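Local coordinates for eukaryotic translation initiation factor 2A (PDB 3WJ9), which probably directs methionyl-tRNAi to 40S ribosomal subunits when certain mRNAs begin translation, the chain described here being the beta-propeller part of the factor, at residues Lys221-Ala224 and Leu225-Leu229; Leu130-Thr133 and Cys134-Leu138. All blocks are in the same frame, centred on the assembly; numbering follows the deposited sequence.

Contact 1. Residues Lys221-Ala224 and Leu225-Leu229; sequences KWNA and LGTSL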
ATOM      1  N   LYS A 221      -1.192 -10.200  -5.301  1.00 43.06           N
ATOM      2  CA  LYS A 221      -0.417  -9.093  -5.849  1.00 40.98           C
ATOM      3  C   LYS A 221      -0.738  -8.831  -7.318  1.00 52.15           C
ATOM      4  O   LYS A 221       0.005  -9.248  -8.206  1.00 54.53           O
ATOM      5  CB  LYS A 221       1.081  -9.361  -5.688  1.00 49.33           C
ATOM      6  CG  LYS A 221       1.859  -8.208  -5.082  1.00 51.76           C
ATOM      7  CD  LYS A 221       2.274  -8.516  -3.653  1.00 46.94           C
ATOM      8  CE  LYS A 221       2.948  -7.325  -3.001  1.00 45.75           C
ATOM      9  NZ  LYS A 221       3.419  -7.642  -1.626  1.00 46.27           N
ATOM     10  N   TRP A 222      -1.847  -8.137  -7.566  1.00 46.48           N
ATOM     11  CA  TRP A 222      -2.192  -7.703  -8.917  1.00 36.78           C
ATOM     12  C   TRP A 222      -1.166  -6.688  -9.419  1.00 43.15           C
ATOM     13  O   TRP A 222      -0.443  -6.083  -8.626  1.00 54.66           O
ATOM     14  CB  TRP A 222      -3.598  -7.091  -8.956  1.00 51.97           C
ATOM     15  CG  TRP A 222      -4.729  -8.082  -9.019  1.00 58.33           C
ATOM     16  CD1 TRP A 222      -5.471  -8.549  -7.973  1.00 61.03           C
ATOM     17  CD2 TRP A 222      -5.257  -8.711 -10.193  1.00 57.62           C
ATOM     18  NE1 TRP A 222      -6.422  -9.434  -8.421  1.00 56.12           N
ATOM     19  CE2 TRP A 222      -6.310  -9.552  -9.783  1.00 62.03           C
ATOM     20  CE3 TRP A 222      -4.942  -8.647 -11.554  1.00 56.14           C
ATOM     21  CZ2 TRP A 222      -7.045 -10.323 -10.678  1.00 63.15           C
ATOM     22  CZ3 TRP A 222      -5.668  -9.418 -12.441  1.00 56.45           C
ATOM     23  CH2 TRP A 222      -6.710 -10.241 -12.001  1.00 65.10           C
ATOM     24  N   ASN A 223      -1.097  -6.505 -10.735  1.00 39.44           N
ATOM     25  CA  ASN A 223      -0.275  -5.444 -11.306  1.00 54.12           C
ATOM     26  C   ASN A 223      -1.155  -4.288 -11.771  1.00 53.47           C
ATOM     27  O   ASN A 223      -2.377  -4.430 -11.832  1.00 52.39           O
ATOM     28  CB  ASN A 223       0.586  -5.975 -12.459  1.00 52.21           C
ATOM     29  CG  ASN A 223      -0.205  -6.790 -13.465  1.00 57.91           C
ATOM     30  OD1 ASN A 223      -1.113  -7.535 -13.103  1.00 59.18           O
ATOM     31  ND2 ASN A 223       0.140  -6.651 -14.740  1.00 61.67           N
ATOM     32  N   ALA A 224      -0.531  -3.152 -12.084  1.00 63.83           N
ATOM     33  CA  ALA A 224      -1.246  -1.942 -12.497  1.00 60.16           C
ATOM     34  C   ALA A 224      -2.288  -2.246 -13.566  1.00 59.07           C
ATOM     35  O   ALA A 224      -3.399  -1.716 -13.539  1.00 66.98           O
ATOM     36  CB  ALA A 224      -0.265  -0.893 -13.000  1.00 65.18           C
ATOM     37  N   LEU A 225      -1.919  -3.109 -14.504  1.00 60.58           N
ATOM     38  CA  LEU A 225      -2.873  -3.653 -15.455  1.00 56.56           C
ATOM     39  C   LEU A 225      -3.498  -4.903 -14.848  1.00 55.76           C
ATOM     40  O   LEU A 225      -2.807  -5.882 -14.583  1.00 63.66           O
ATOM     41  CB  LEU A 225      -2.189  -3.966 -16.787  1.00 64.89           C
ATOM     42  CG  LEU A 225      -1.456  -2.771 -17.402  1.00 72.90           C
ATOM     43  CD1 LEU A 225      -0.761  -3.152 -18.701  1.00 55.35           C
ATOM     44  CD2 LEU A 225      -2.416  -1.609 -17.620  1.00 79.38           C
ATOM     45  N   GLY A 226      -4.804  -4.864 -14.614  1.00 47.43           N
ATOM     46  CA  GLY A 226      -5.490  -5.959 -13.950  1.00 55.13           C
ATOM     47  C   GLY A 226      -5.607  -7.215 -14.792  1.00 65.28           C
ATOM     48  O   GLY A 226      -6.707  -7.718 -15.023  1.00 70.97           O
ATOM     49  N   THR A 227      -4.467  -7.737 -15.232  1.00 70.23           N
ATOM     50  CA  THR A 227      -4.447  -8.913 -16.091  1.00 47.37           C
ATOM     51  C   THR A 227      -3.781 -10.100 -15.401  1.00 52.02           C
ATOM     52  O   THR A 227      -4.283 -11.222 -15.457  1.00 65.78           O
ATOM     53  CB  THR A 227      -3.715  -8.623 -17.415  1.00 53.81           C
ATOM     54  OG1 THR A 227      -2.347  -8.297 -17.147  1.00 60.97           O
ATOM     55  CG2 THR A 227      -4.373  -7.461 -18.142  1.00 60.31           C
ATOM     56  N   SER A 228      -2.652  -9.845 -14.748  1.00 58.44           N
ATOM     57  CA  SER A 228      -1.878 -10.906 -14.113  1.00 53.99           C
ATOM     58  C   SER A 228      -1.950 -10.819 -12.592  1.00 49.85           C
ATOM     59  O   SER A 228      -2.244  -9.762 -12.043  1.00 55.73           O
ATOM     60  CB  SER A 228      -0.427 -10.840 -14.580  1.00 62.99           C
ATOM     61  OG  SER A 228      -0.339 -11.007 -15.984  1.00 66.36           O
ATOM     62  N   LEU A 229      -1.677 -11.925 -11.905  1.00 45.04           N
ATOM     63  CA  LEU A 229      -1.849 -11.948 -10.455  1.00 42.62           C
ATOM     64  C   LEU A 229      -0.949 -12.946  -9.726  1.00 52.67           C
ATOM     65  O   LEU A 229      -1.092 -14.161  -9.884  1.00 70.78           O
ATOM     66  CB  LEU A 229      -3.308 -12.250 -10.117  1.00 48.42           C
ATOM     67  CG  LEU A 229      -3.606 -12.545  -8.648  1.00 52.27           C
ATOM     68  CD1 LEU A 229      -3.380 -11.312  -7.785  1.00 54.21           C
ATOM     69  CD2 LEU A 229      -5.020 -13.058  -8.513  1.00 59.61           C
TER
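The beta hairpin that opens a blade of the propeller, strands 220-222 and 228-233 with the loop between them, brings W222 and L229 together across the hairpin, next to its loop. The two residues lie on the same face of the sheet, with CA of W222 and CA of L229 4.5 Å apart. L229 covers one face of the indole. Its CD1 sits 3.6 Å from the centroid of the W222 five-membered ring and only 15° off the ring normal, which identifies a CH-pi contact over the face, not at the edge. CB of L229 stands 3.9 Å above the indole plane, while CD2 reaches toward NE1 and CE2. The CG of L229 lies anti to the backbone N (chi1 170°), a setting that carries both methyls back toward the indole. The six-membered ring of W222 extends toward the turn, where CA of T227 lies in the ring plane at its edge. Beyond the hairpin, A182 in the preceding blade touches both W222 and L229, and P175 also meets the indole.

The turn is held from the other side by N223. Its OD1 accepts from the backbone N of S228 at 3.2 Å; the donor approaches in the carbonyl plane, on a lone pair, although the angle at the hydrogen is a bent 137°. This bond spans the loop, tying N223 to S228. The polar end of S228 turns to another partner, OG bonding to N299 OD1, and the carbonyl of K221 receives NE1 of W276 from the next blade. Within the loop itself, G226 is the centre of an inverse gamma turn, closed by T227 N donating to L225 O at 2.6 Å.

Contact 2. Residues Leu130-Thr133 and Cys134-Leu138; sequences LQYT and CDESL
T133 and L138 meet through both backbone and side chain. The N of T133 donates to O of L138 at 3.2 Å, in the carbonyl plane and with 150° at the hydrogen, while N of L138 returns a bond to OG1 of T133, also at 3.2 Å. With chi1 at 57°, OG1 lies between the backbone N and the carbonyl carbon and faces into the turn; CG2 then falls beside L138, 3.6 Å from its CB. As a donor, the same hydroxyl reaches OD1 of D135 (2.6 Å) on the syn side of the carboxylate, tilted 32° out of its plane. The N of S137 comes to that oxygen from the anti side, so the two donors, on opposite faces of its plane, help fix the carboxylate's rotation, and its OD2 bonds to H179 NE2. A valine in place of T133 would probably leave N of L138 without its acceptor and D135 OD1 without one of its donors, the carboxylate then being less firmly held, by S137 N and H179. Y132 adds a weaker link, its CA lying 3.3 Å from O of L138 in a CA-H...O contact. Finally, E136 N bonds to O of T133 at 3.0 Å. This last bond spans a type I turn from T133 to E136; together with the Asx turn at D135, it forms the tight connection between the first two strands of a propeller blade.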
ATOM      1  N   LEU A 130     -12.574  -0.641   2.955  1.00 52.68           N
ATOM      2  CA  LEU A 130     -13.180  -1.118   1.723  1.00 42.44           C
ATOM      3  C   LEU A 130     -12.151  -1.055   0.609  1.00 55.66           C
ATOM      4  O   LEU A 130     -11.341  -0.132   0.559  1.00 62.02           O
ATOM      5  CB  LEU A 130     -14.405  -0.281   1.351  1.00 47.79           C
ATOM      6  CG  LEU A 130     -15.565  -0.216   2.339  1.00 58.50           C
ATOM      7  CD1 LEU A 130     -16.521   0.903   1.961  1.00 53.98           C
ATOM      8  CD2 LEU A 130     -16.268  -1.553   2.332  1.00 59.75           C
ATOM      9  N   GLN A 131     -12.174  -2.042  -0.279  1.00 45.32           N
ATOM     10  CA  GLN A 131     -11.363  -1.974  -1.485  1.00 35.46           C
ATOM     11  C   GLN A 131     -12.185  -1.279  -2.558  1.00 44.07           C
ATOM     12  O   GLN A 131     -13.409  -1.211  -2.458  1.00 42.97           O
ATOM     13  CB  GLN A 131     -10.924  -3.365  -1.942  1.00 35.17           C
ATOM     14  CG  GLN A 131     -10.214  -4.170  -0.867  1.00 36.25           C
ATOM     15  CD  GLN A 131      -9.620  -5.459  -1.398  1.00 44.83           C
ATOM     16  OE1 GLN A 131      -9.417  -5.613  -2.602  1.00 45.01           O
ATOM     17  NE2 GLN A 131      -9.354  -6.399  -0.501  1.00 52.69           N
ATOM     18  N   TYR A 132     -11.517  -0.751  -3.575  1.00 38.68           N
ATOM     19  CA  TYR A 132     -12.210  -0.021  -4.626  1.00 36.98           C
ATOM     20  C   TYR A 132     -11.724  -0.416  -6.009  1.00 47.56           C
ATOM     21  O   TYR A 132     -10.643  -0.981  -6.165  1.00 48.04           O
ATOM     22  CB  TYR A 132     -12.027   1.488  -4.449  1.00 38.47           C
ATOM     23  CG  TYR A 132     -12.725   2.094  -3.251  1.00 44.95           C
ATOM     24  CD1 TYR A 132     -12.201   1.963  -1.971  1.00 41.71           C
ATOM     25  CD2 TYR A 132     -13.903   2.811  -3.406  1.00 41.23           C
ATOM     26  CE1 TYR A 132     -12.838   2.519  -0.878  1.00 47.23           C
ATOM     27  CE2 TYR A 132     -14.547   3.372  -2.318  1.00 40.51           C
ATOM     28  CZ  TYR A 132     -14.010   3.223  -1.057  1.00 48.71           C
ATOM     29  OH  TYR A 132     -14.647   3.780   0.028  1.00 42.96           O
ATOM     30  N   THR A 133     -12.540  -0.112  -7.012  1.00 47.17           N
ATOM     31  CA  THR A 133     -12.110  -0.183  -8.398  1.00 41.33           C
ATOM     32  C   THR A 133     -11.370   1.111  -8.714  1.00 41.02           C
ATOM     33  O   THR A 133     -11.471   2.078  -7.962  1.00 48.14           O
ATOM     34  CB  THR A 133     -13.296  -0.377  -9.356  1.00 48.06           C
ATOM     35  OG1 THR A 133     -14.234   0.692  -9.180  1.00 55.41           O
ATOM     36  CG2 THR A 133     -13.992  -1.696  -9.068  1.00 55.31           C
ATOM     37  N   CYS A 134     -10.621   1.133  -9.811  1.00 45.04           N
ATOM     38  CA  CYS A 134      -9.832   2.313 -10.158  1.00 52.40           C
ATOM     39  C   CYS A 134     -10.701   3.502 -10.555  1.00 54.77           C
ATOM     40  O   CYS A 134     -10.320   4.653 -10.338  1.00 59.60           O
ATOM     41  CB  CYS A 134      -8.849   1.990 -11.283  1.00 60.20           C
ATOM     42  SG  CYS A 134      -7.326   1.210 -10.716  1.00 82.03           S
ATOM     43  N   ASP A 135     -11.865   3.229 -11.134  1.00 59.24           N
ATOM     44  CA  ASP A 135     -12.797   4.297 -11.482  1.00 57.91           C
ATOM     45  C   ASP A 135     -13.620   4.731 -10.274  1.00 52.17           C
ATOM     46  O   ASP A 135     -14.472   5.614 -10.383  1.00 46.85           O
ATOM     47  CB  ASP A 135     -13.721   3.870 -12.630  1.00 54.35           C
ATOM     48  CG  ASP A 135     -14.441   2.558 -12.358  1.00 55.38           C
ATOM     49  OD1 ASP A 135     -14.731   2.245 -11.185  1.00 53.58           O
ATOM     50  OD2 ASP A 135     -14.728   1.839 -13.337  1.00 71.29           O
ATOM     51  N   GLU A 136     -13.366   4.086  -9.136  1.00 58.25           N
ATOM     52  CA  GLU A 136     -14.007   4.431  -7.871  1.00 55.95           C
ATOM     53  C   GLU A 136     -15.528   4.292  -7.953  1.00 56.48           C
ATOM     54  O   GLU A 136     -16.262   5.043  -7.313  1.00 55.75           O
ATOM     55  CB  GLU A 136     -13.629   5.858  -7.462  1.00 56.18           C
ATOM     56  CG  GLU A 136     -13.627   6.134  -5.969  1.00 59.19           C
ATOM     57  CD  GLU A 136     -13.302   7.583  -5.673  1.00 59.74           C
ATOM     58  OE1 GLU A 136     -14.041   8.462  -6.161  1.00 58.82           O
ATOM     59  OE2 GLU A 136     -12.305   7.852  -4.974  1.00 57.88           O
ATOM     60  N   SER A 137     -15.998   3.331  -8.743  1.00 52.61           N
ATOM     61  CA  SER A 137     -17.432   3.122  -8.912  1.00 58.67           C
ATOM     62  C   SER A 137     -17.943   1.983  -8.034  1.00 51.71           C
ATOM     63  O   SER A 137     -19.129   1.928  -7.711  1.00 52.57           O
ATOM     64  CB  SER A 137     -17.767   2.838 -10.380  1.00 66.77           C
ATOM     65  OG  SER A 137     -17.052   1.712 -10.861  1.00 69.36           O
ATOM     66  N   LEU A 138     -17.049   1.081  -7.645  1.00 46.97           N
ATOM     67  CA  LEU A 138     -17.445  -0.092  -6.871  1.00 43.03           C
ATOM     68  C   LEU A 138     -16.597  -0.270  -5.613  1.00 42.12           C
ATOM     69  O   LEU A 138     -15.384  -0.068  -5.638  1.00 47.70           O
ATOM     70  CB  LEU A 138     -17.361  -1.352  -7.739  1.00 54.11           C
ATOM     71  CG  LEU A 138     -18.141  -1.334  -9.057  1.00 63.34           C
ATOM     72  CD1 LEU A 138     -17.906  -2.613  -9.847  1.00 52.71           C
ATOM     73  CD2 LEU A 138     -19.625  -1.120  -8.805  1.00 73.09           C
TER

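In the fold
Along the chain contact 2 comes first, closing the loop between strands 131-132 and 138-143; contact 1 follows, closing the loop between strands 220-222 and 228-233. They lie in series, neither enclosing nor crossing the other. In each, the hairpin joins the outermost strand of a blade sheet to its neighbour, and the sheet of strands 170-173 to 206-212 comes between them in sequence. Their centres are 15 Å apart and their nearest atoms about 6 Å apart, without touching. The intervening blade bridges them: P175, in its first loop, is touched by C134 of contact 2 and by W222 of contact 1. On its other flank, contact 1 reaches W276 of the following blade.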